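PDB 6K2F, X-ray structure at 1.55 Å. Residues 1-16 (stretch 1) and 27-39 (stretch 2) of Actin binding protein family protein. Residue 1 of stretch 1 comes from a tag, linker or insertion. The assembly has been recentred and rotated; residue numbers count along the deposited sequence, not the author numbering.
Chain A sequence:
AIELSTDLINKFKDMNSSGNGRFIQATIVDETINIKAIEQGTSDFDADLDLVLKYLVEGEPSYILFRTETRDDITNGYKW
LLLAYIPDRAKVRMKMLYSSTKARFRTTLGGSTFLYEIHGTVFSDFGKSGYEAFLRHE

Stretch 1 (1-16) AIELSTDLINKFKDMN
Stretch 2, residues 27-39: TIVDETINIKAIE

After Ile2, which is loop, stretch 1 forms a short strand of Glu3 and Leu4, passes through Ser5 and becomes a helix from Thr6 to Asn16 that continues beyond the stretch. Stretch 2 is a hairpin: a strand that begins earlier in the chain and runs through Thr27 to its end at Val29, a type II' turn from Val29 to Thr32 (Asp30 phi/psi 60/-120°, Glu31 -109/10°), and a strand from Thr32 to Glu39. Reciprocal backbone bonds close the hairpin, Val29 N to Thr32 O at 2.9 Å and Thr32 N to Val29 O at 3.0 Å.

Backbone pairing sets the register. Glu3 lies beside Thr32 (CA-CA 5.0 Å) and Leu4 beside Ile33 (CA-CA 4.5 Å), both as parallel bridges. Ile33 N donates to Glu3 O (2.9 Å, 159°) and Ser5 N donates to Ile33 O (2.9 Å, 160°), so Ile33 is bonded through both its amide and its carbonyl to residues flanking Leu4, as parallel pairing requires. Glu3 O also receives a CA-H contact from Thr32 CA at 3.1 Å, with 133° at the hydrogen.

Ser5 turns strand into helix. With phi/psi of -67/152° and chi1 p (67°), it places OG to accept from Leu8 N (3.0 Å, 153°), which caps the helix, while OG donates to Ile33 O at 3.0 Å. A water donates to Ser5 OG and accepts from Ile35 N, each at 3.0 Å, carrying the polar link two residues further along stretch 2, from Ile33 to Ile35.

Apolar packing begins on the sheet face shared by Leu4 and Ile33. Leu4 (m, p) brings CD1 to 3.7 Å from CD1 of Ile33 (m, t). Ile2 (m, m) has a sideways CA-to-CB bond, but its end comes nearer: its CG2 lies 3.6 Å from Ile33 CG1 and its CD1 3.9 Å from Ile28 CG2, reaching both hairpin strands. Glu3 and Thr32 point to the other face.

The helix axis approaches the Thr32 to Glu39 strand to 7.0 Å, their directions diverging by 55°. Leu8 (t, p) points toward the strand and spans two residues, with CD2 3.8 Å from Ile33 CG2 and CD1 3.9 Å from Ile35 CG1. One turn later, Lys11 (m, m, t, m) uses its aliphatic part, CG lying 3.3 Å from CD1 of Ile35 (m, t). Met15 (t, t, m) extends CE to 3.5 Å from CG2 of Ile38 (m, t). The contact buries 675 Å², summed over both sides.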

# COMPACT_ATOMS: atom_id res chain seq x y z
N ALA A 1 -27.22 -17.89 7.15
CA ALA A 1 -25.94 -17.45 7.77
C ALA A 1 -25.63 -16.01 7.33
O ALA A 1 -26.34 -15.46 6.45
CB ALA A 1 -24.84 -18.40 7.38
N ILE A 2 -24.62 -15.40 7.94
CA ILE A 2 -24.12 -14.05 7.56
C ILE A 2 -23.31 -14.24 6.28
O ILE A 2 -22.43 -15.11 6.26
CB ILE A 2 -23.27 -13.45 8.69
CG1 ILE A 2 -24.06 -13.28 10.00
CG2 ILE A 2 -22.64 -12.14 8.27
CD1 ILE A 2 -25.15 -12.23 9.93
N GLU A 3 -23.57 -13.42 5.27
CA GLU A 3 -22.83 -13.45 3.99
C GLU A 3 -22.00 -12.17 3.86
O GLU A 3 -22.36 -11.17 4.45
CB GLU A 3 -23.80 -13.62 2.83
CG GLU A 3 -24.55 -14.94 2.87
CD GLU A 3 -23.70 -16.20 2.69
OE1 GLU A 3 -22.73 -16.13 1.93
OE2 GLU A 3 -23.98 -17.22 3.36
N LEU A 4 -20.92 -12.20 3.09
CA LEU A 4 -20.20 -10.96 2.73
C LEU A 4 -21.13 -10.07 1.91
O LEU A 4 -21.86 -10.58 1.02
CB LEU A 4 -18.94 -11.29 1.92
CG LEU A 4 -17.72 -11.73 2.70
CD1 LEU A 4 -17.89 -13.12 3.26
CD2 LEU A 4 -16.45 -11.67 1.85
N SER A 5 -21.07 -8.77 2.16
CA SER A 5 -21.84 -7.79 1.37
C SER A 5 -21.27 -7.77 -0.05
O SER A 5 -20.09 -8.04 -0.23
CB SER A 5 -21.83 -6.42 1.97
OG SER A 5 -20.54 -5.85 1.94
N THR A 6 -22.10 -7.43 -1.02
CA THR A 6 -21.65 -7.22 -2.41
C THR A 6 -20.54 -6.17 -2.43
O THR A 6 -19.54 -6.38 -3.15
CB THR A 6 -22.80 -6.80 -3.32
OG1 THR A 6 -23.80 -7.81 -3.22
CG2 THR A 6 -22.36 -6.62 -4.75
N ASP A 7 -20.69 -5.07 -1.68
CA ASP A 7 -19.68 -3.99 -1.69
C ASP A 7 -18.35 -4.54 -1.19
O ASP A 7 -17.33 -4.20 -1.77
CB ASP A 7 -20.10 -2.77 -0.85
CG ASP A 7 -21.04 -1.82 -1.57
OD1 ASP A 7 -21.23 -1.96 -2.80
OD2 ASP A 7 -21.58 -0.92 -0.89
N LEU A 8 -18.37 -5.36 -0.13
CA LEU A 8 -17.12 -5.92 0.43
C LEU A 8 -16.48 -6.83 -0.61
O LEU A 8 -15.27 -6.74 -0.81
CB LEU A 8 -17.39 -6.68 1.73
CG LEU A 8 -16.20 -7.44 2.33
CD1 LEU A 8 -15.02 -6.52 2.55
CD2 LEU A 8 -16.61 -8.11 3.64
N ILE A 9 -17.25 -7.71 -1.24
CA ILE A 9 -16.68 -8.63 -2.27
C ILE A 9 -16.07 -7.79 -3.39
O ILE A 9 -14.95 -8.10 -3.80
CB ILE A 9 -17.71 -9.63 -2.79
CG1 ILE A 9 -18.24 -10.51 -1.67
CG2 ILE A 9 -17.10 -10.45 -3.91
CD1 ILE A 9 -19.51 -11.24 -2.01
N ASN A 10 -16.78 -6.79 -3.90
CA ASN A 10 -16.28 -5.92 -5.00
C ASN A 10 -14.96 -5.25 -4.59
O ASN A 10 -14.02 -5.24 -5.41
CB ASN A 10 -17.32 -4.87 -5.39
CG ASN A 10 -16.80 -3.88 -6.41
OD1 ASN A 10 -16.92 -2.67 -6.23
ND2 ASN A 10 -16.21 -4.39 -7.48
N LYS A 11 -14.91 -4.64 -3.40
CA LYS A 11 -13.73 -3.87 -2.97
C LYS A 11 -12.56 -4.84 -2.78
O LYS A 11 -11.43 -4.51 -3.16
CB LYS A 11 -14.01 -3.08 -1.69
CG LYS A 11 -15.00 -1.93 -1.82
CD LYS A 11 -14.74 -0.93 -2.94
CE LYS A 11 -15.92 -0.00 -3.15
NZ LYS A 11 -17.18 -0.75 -3.39
N PHE A 12 -12.83 -6.02 -2.21
CA PHE A 12 -11.81 -7.07 -2.04
C PHE A 12 -11.25 -7.46 -3.40
O PHE A 12 -10.02 -7.46 -3.58
CB PHE A 12 -12.35 -8.30 -1.33
CG PHE A 12 -11.29 -9.36 -1.22
CD1 PHE A 12 -10.38 -9.31 -0.17
CD2 PHE A 12 -11.15 -10.32 -2.19
CE1 PHE A 12 -9.38 -10.27 -0.09
CE2 PHE A 12 -10.13 -11.26 -2.11
CZ PHE A 12 -9.25 -11.22 -1.06
N LYS A 13 -12.12 -7.79 -4.35
CA LYS A 13 -11.65 -8.24 -5.69
C LYS A 13 -10.85 -7.13 -6.35
O LYS A 13 -9.86 -7.45 -7.00
CB LYS A 13 -12.83 -8.64 -6.56
CG LYS A 13 -13.47 -9.95 -6.14
CD LYS A 13 -14.73 -10.26 -6.93
CE LYS A 13 -15.05 -11.74 -7.09
NZ LYS A 13 -14.53 -12.56 -5.97
N ASP A 14 -11.27 -5.87 -6.19
CA ASP A 14 -10.56 -4.71 -6.76
C ASP A 14 -9.16 -4.61 -6.13
O ASP A 14 -8.17 -4.52 -6.89
CB ASP A 14 -11.35 -3.41 -6.58
CG ASP A 14 -10.70 -2.27 -7.34
OD1 ASP A 14 -10.31 -2.50 -8.49
OD2 ASP A 14 -10.55 -1.18 -6.75
N MET A 15 -9.06 -4.65 -4.81
CA MET A 15 -7.75 -4.55 -4.12
C MET A 15 -6.89 -5.77 -4.45
O MET A 15 -5.67 -5.60 -4.68
CB MET A 15 -7.94 -4.43 -2.61
CG MET A 15 -6.66 -4.02 -1.92
SD MET A 15 -6.85 -3.69 -0.15
CE MET A 15 -7.93 -2.26 -0.18
N ASN A 16 -7.50 -6.95 -4.57
CA ASN A 16 -6.79 -8.21 -4.90
C ASN A 16 -6.20 -8.10 -6.31
O ASN A 16 -5.03 -8.45 -6.51
CB ASN A 16 -7.72 -9.42 -4.79
CG ASN A 16 -7.00 -10.73 -5.02
OD1 ASN A 16 -6.00 -11.01 -4.37
ND2 ASN A 16 -7.48 -11.51 -5.97
N THR A 27 -16.94 -5.54 9.48
CA THR A 27 -17.73 -5.94 10.67
C THR A 27 -19.06 -6.50 10.20
O THR A 27 -19.50 -6.23 9.07
CB THR A 27 -17.97 -4.79 11.66
OG1 THR A 27 -18.69 -3.74 11.01
CG2 THR A 27 -16.67 -4.23 12.21
N ILE A 28 -19.70 -7.25 11.09
CA ILE A 28 -21.05 -7.80 10.82
C ILE A 28 -22.07 -6.71 11.18
O ILE A 28 -22.15 -6.29 12.35
CB ILE A 28 -21.24 -9.12 11.58
CG1 ILE A 28 -20.15 -10.11 11.19
CG2 ILE A 28 -22.64 -9.65 11.36
CD1 ILE A 28 -20.15 -11.42 11.97
N VAL A 29 -22.84 -6.30 10.18
CA VAL A 29 -23.85 -5.21 10.25
C VAL A 29 -25.09 -5.76 9.57
O VAL A 29 -24.99 -6.22 8.42
CB VAL A 29 -23.37 -3.91 9.58
CG1 VAL A 29 -24.47 -2.86 9.60
CG2 VAL A 29 -22.13 -3.36 10.24
N ASP A 30 -26.24 -5.68 10.23
CA ASP A 30 -27.51 -6.15 9.63
C ASP A 30 -27.30 -7.64 9.34
O ASP A 30 -27.03 -8.36 10.30
CB ASP A 30 -27.87 -5.19 8.50
CG ASP A 30 -28.18 -3.78 9.00
OD1 ASP A 30 -28.39 -3.61 10.24
OD2 ASP A 30 -28.24 -2.85 8.14
N GLU A 31 -27.40 -8.10 8.08
CA GLU A 31 -27.30 -9.56 7.78
C GLU A 31 -25.98 -9.85 7.07
O GLU A 31 -25.81 -10.99 6.56
CB GLU A 31 -28.50 -10.04 6.95
CG GLU A 31 -29.12 -9.00 6.03
CD GLU A 31 -30.39 -9.48 5.35
OE1 GLU A 31 -31.22 -10.13 6.02
OE2 GLU A 31 -30.55 -9.19 4.15
N THR A 32 -25.06 -8.88 7.01
CA THR A 32 -23.92 -9.01 6.08
C THR A 32 -22.62 -8.62 6.78
O THR A 32 -22.62 -7.98 7.83
CB THR A 32 -24.13 -8.24 4.77
OG1 THR A 32 -24.49 -6.89 5.09
CG2 THR A 32 -25.18 -8.87 3.89
N ILE A 33 -21.52 -9.06 6.19
CA ILE A 33 -20.19 -8.50 6.51
C ILE A 33 -19.95 -7.27 5.64
O ILE A 33 -19.92 -7.42 4.41
CB ILE A 33 -19.08 -9.55 6.37
CG1 ILE A 33 -19.49 -10.91 6.92
CG2 ILE A 33 -17.85 -9.04 7.08
CD1 ILE A 33 -18.41 -11.95 6.73
N ASN A 34 -19.77 -6.12 6.26
CA ASN A 34 -19.68 -4.81 5.59
C ASN A 34 -18.29 -4.23 5.77
O ASN A 34 -17.67 -4.44 6.82
CB ASN A 34 -20.73 -3.83 6.14
CG ASN A 34 -22.14 -4.21 5.76
OD1 ASN A 34 -22.37 -5.25 5.15
ND2 ASN A 34 -23.11 -3.37 6.08
N ILE A 35 -17.85 -3.43 4.80
CA ILE A 35 -16.62 -2.62 4.90
C ILE A 35 -16.79 -1.64 6.06
O ILE A 35 -17.83 -0.91 6.10
CB ILE A 35 -16.35 -1.83 3.61
CG1 ILE A 35 -16.18 -2.75 2.39
CG2 ILE A 35 -15.15 -0.92 3.79
CD1 ILE A 35 -16.45 -2.05 1.09
N LYS A 36 -15.83 -1.65 6.97
CA LYS A 36 -15.73 -0.65 8.07
C LYS A 36 -14.71 0.42 7.68
O LYS A 36 -14.96 1.61 7.96
CB LYS A 36 -15.32 -1.33 9.37
CG LYS A 36 -15.27 -0.40 10.57
CD LYS A 36 -16.63 -0.10 11.17
CE LYS A 36 -16.54 0.79 12.40
NZ LYS A 36 -15.74 0.16 13.49
N ALA A 37 -13.58 -0.00 7.10
CA ALA A 37 -12.48 0.92 6.79
C ALA A 37 -11.55 0.26 5.78
O ALA A 37 -11.54 -0.99 5.70
CB ALA A 37 -11.70 1.24 8.04
N ILE A 38 -10.85 1.09 5.03
CA ILE A 38 -9.85 0.63 4.03
C ILE A 38 -8.56 1.38 4.30
O ILE A 38 -8.61 2.61 4.41
CB ILE A 38 -10.36 0.87 2.61
CG1 ILE A 38 -11.70 0.17 2.37
CG2 ILE A 38 -9.30 0.44 1.61
CD1 ILE A 38 -12.48 0.77 1.24
N GLU A 39 -7.45 0.66 4.36
CA GLU A 39 -6.10 1.24 4.56
C GLU A 39 -5.28 1.01 3.29
O GLU A 39 -5.06 -0.17 2.91
CB GLU A 39 -5.43 0.59 5.77
CG GLU A 39 -3.99 1.03 5.97
CD GLU A 39 -3.76 2.52 6.07
OE1 GLU A 39 -4.37 3.16 6.98
OE2 GLU A 39 -2.97 3.06 5.25
O HOH W 1 -19.95 -3.01 2.67